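Local coordinates for glycosyltransferase (Streptomyces halstedii, PDB 3WAD), which belongs to the glycosyltransferases of the GT-B fold, built from two parallel-sheet Rossmann-like domains and related to the erythromycin biosynthesis protein CIII family, at residues W22-T26 against A27-V31. Numbering follows the deposited sequence.
Sequences WALTT and AGHEV
Leu24 O takes the amide of His29, with N to O 3.0 Å, and more weakly that of Gly28. Gly28 N also makes a weak bond to Thr25 O. One residue earlier on each side, Ala27 N donates to Ala23 O at 3.2 Å, an i to i+4 helical bond. Gly28 has a positive phi of 122°.

The His29 imidazole turns its CD2 edge to the same carbonyl. CG lies beside the backbone N (chi1 -51°), which puts Leu24 O at the ring edge, near its plane, 3.2 Å from His29 CD2. On the other side of the ring, ND1 bonds to Met1 N. The isobutyl group of Leu24 reaches the ring only loosely, Leu24 CD2 to His29 CD2 4.2 Å.

Val31 points back at the helix. Val31 CG2 sits 3.8 Å from Leu24 CB and 3.5 Å from Thr25 OG1. That hydroxyl is held by Ala21 O within the helix. Beyond the turn, Leu24 packs on Val3 of strand 2-6 and Val406 of helix 402-415, and the Trp22 ring stacks on Trp22 of the second subunit.

The His29 N to Leu24 O (6→1) bond and the weak Gly28 N to Thr25 O (5→2) bond, with the positive phi of Gly28, make a Schellman motif. It ends helix 18-27 and turns the chain into strand 30-35, the second half of a beta-alpha-beta crossover from strand 2-6 through helix 18-27 in the N-terminal Rossmann-like domain.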
ATOM      1  N   TRP B  22       0.983  -2.744   5.227  1.00 23.09           N
ATOM      2  CA  TRP B  22       0.389  -1.432   5.178  1.00 24.33           C
ATOM      3  C   TRP B  22      -0.335  -0.952   6.467  1.00 25.57           C
ATOM      4  O   TRP B  22      -0.274   0.255   6.762  1.00 26.11           O
ATOM      5  CB  TRP B  22      -0.576  -1.314   4.009  1.00 23.77           C
ATOM      6  CG  TRP B  22       0.117  -0.718   2.780  1.00 25.27           C
ATOM      7  CD1 TRP B  22       0.489  -1.388   1.619  1.00 26.89           C
ATOM      8  CD2 TRP B  22       0.547   0.646   2.603  1.00 27.08           C
ATOM      9  NE1 TRP B  22       1.093  -0.506   0.737  1.00 23.91           N
ATOM     10  CE2 TRP B  22       1.185   0.727   1.320  1.00 22.56           C
ATOM     11  CE3 TRP B  22       0.463   1.809   3.399  1.00 25.66           C
ATOM     12  CZ2 TRP B  22       1.677   1.936   0.787  1.00 24.40           C
ATOM     13  CZ3 TRP B  22       0.973   3.027   2.874  1.00 24.64           C
ATOM     14  CH2 TRP B  22       1.561   3.074   1.561  1.00 26.23           C
ATOM     15  N   ALA B  23      -1.018  -1.860   7.179  1.00 24.16           N
ATOM     16  CA  ALA B  23      -1.608  -1.557   8.533  1.00 24.42           C
ATOM     17  C   ALA B  23      -0.501  -1.080   9.477  1.00 24.02           C
ATOM     18  O   ALA B  23      -0.645  -0.025  10.091  1.00 25.68           O
ATOM     19  CB  ALA B  23      -2.362  -2.755   9.130  1.00 21.70           C
ATOM     20  N   LEU B  24       0.611  -1.782   9.522  1.00 24.11           N
ATOM     21  CA  LEU B  24       1.763  -1.343  10.298  1.00 24.61           C
ATOM     22  C   LEU B  24       2.319   0.025   9.832  1.00 26.00           C
ATOM     23  O   LEU B  24       2.700   0.908  10.668  1.00 25.06           O
ATOM     24  CB  LEU B  24       2.850  -2.383  10.238  1.00 23.88           C
ATOM     25  CG  LEU B  24       2.591  -3.687  11.039  1.00 24.79           C
ATOM     26  CD1 LEU B  24       3.594  -4.751  10.523  1.00 19.03           C
ATOM     27  CD2 LEU B  24       2.820  -3.471  12.634  1.00 24.30           C
ATOM     28  N   THR B  25       2.365   0.221   8.509  1.00 22.77           N
ATOM     29  CA  THR B  25       2.835   1.508   7.971  1.00 22.94           C
ATOM     30  C   THR B  25       1.925   2.683   8.393  1.00 23.88           C
ATOM     31  O   THR B  25       2.419   3.724   8.808  1.00 26.28           O
ATOM     32  CB  THR B  25       2.989   1.400   6.437  1.00 22.73           C
ATOM     33  OG1 THR B  25       3.947   0.344   6.163  1.00 17.79           O
ATOM     34  CG2 THR B  25       3.521   2.707   5.825  1.00 24.38           C
ATOM     35  N   THR B  26       0.619   2.521   8.326  1.00 23.24           N
ATOM     36  CA  THR B  26      -0.242   3.674   8.527  1.00 25.26           C
ATOM     37  C   THR B  26      -0.485   3.963  10.026  1.00 25.99           C
ATOM     38  O   THR B  26      -1.009   5.026  10.382  1.00 28.42           O
ATOM     39  CB  THR B  26      -1.555   3.558   7.756  1.00 25.09           C
ATOM     40  OG1 THR B  26      -2.244   2.338   8.123  1.00 23.35           O
ATOM     41  CG2 THR B  26      -1.222   3.613   6.149  1.00 24.62           C
ATOM     42  N   ALA B  27      -0.153   2.993  10.853  1.00 27.31           N
ATOM     43  CA  ALA B  27      -0.073   3.208  12.301  1.00 28.93           C
ATOM     44  C   ALA B  27       1.247   3.896  12.694  1.00 30.67           C
ATOM     45  O   ALA B  27       1.348   4.364  13.821  1.00 32.28           O
ATOM     46  CB  ALA B  27      -0.278   1.910  13.030  1.00 27.31           C
ATOM     47  N   GLY B  28       2.265   3.943  11.811  1.00 30.68           N
ATOM     48  CA  GLY B  28       3.434   4.862  11.984  1.00 29.79           C
ATOM     49  C   GLY B  28       4.759   4.137  12.041  1.00 30.62           C
ATOM     50  O   GLY B  28       5.874   4.739  12.146  1.00 30.84           O
ATOM     51  N   HIS B  29       4.684   2.814  11.956  1.00 29.49           N
ATOM     52  CA  HIS B  29       5.884   2.074  12.060  1.00 28.71           C
ATOM     53  C   HIS B  29       6.608   2.106  10.748  1.00 28.76           C
ATOM     54  O   HIS B  29       5.971   2.347   9.720  1.00 29.65           O
ATOM     55  CB  HIS B  29       5.476   0.688  12.486  1.00 30.11           C
ATOM     56  CG  HIS B  29       4.580   0.713  13.691  1.00 30.83           C
ATOM     57  ND1 HIS B  29       5.049   1.047  14.950  1.00 27.36           N
ATOM     58  CD2 HIS B  29       3.240   0.508  13.823  1.00 29.84           C
ATOM     59  CE1 HIS B  29       4.041   1.026  15.806  1.00 27.51           C
ATOM     60  NE2 HIS B  29       2.937   0.684  15.155  1.00 28.43           N
ATOM     61  N   GLU B  30       7.910   1.801  10.769  1.00 29.12           N
ATOM     62  CA  GLU B  30       8.771   1.764   9.595  1.00 30.52           C
ATOM     63  C   GLU B  30       8.885   0.288   9.187  1.00 30.14           C
ATOM     64  O   GLU B  30       9.376  -0.537   9.979  1.00 29.24           O
ATOM     65  CB  GLU B  30      10.198   2.182   9.911  1.00 31.18           C
ATOM     66  CG  GLU B  30      10.358   3.544  10.498  1.00 38.78           C
ATOM     67  CD  GLU B  30      10.401   4.609   9.434  1.00 46.07           C
ATOM     68  OE1 GLU B  30       9.654   5.610   9.572  1.00 49.58           O
ATOM     69  OE2 GLU B  30      11.162   4.443   8.448  1.00 49.37           O
ATOM     70  N   VAL B  31       8.446  -0.034   7.975  1.00 28.74           N
ATOM     71  CA  VAL B  31       8.361  -1.451   7.549  1.00 25.63           C
ATOM     72  C   VAL B  31       9.280  -1.648   6.354  1.00 25.56           C
ATOM     73  O   VAL B  31       9.219  -0.897   5.392  1.00 25.75           O
ATOM     74  CB  VAL B  31       6.943  -1.732   7.141  1.00 27.17           C
ATOM     75  CG1 VAL B  31       6.767  -3.197   6.681  1.00 21.32           C
ATOM     76  CG2 VAL B  31       5.988  -1.431   8.330  1.00 21.47           C
TER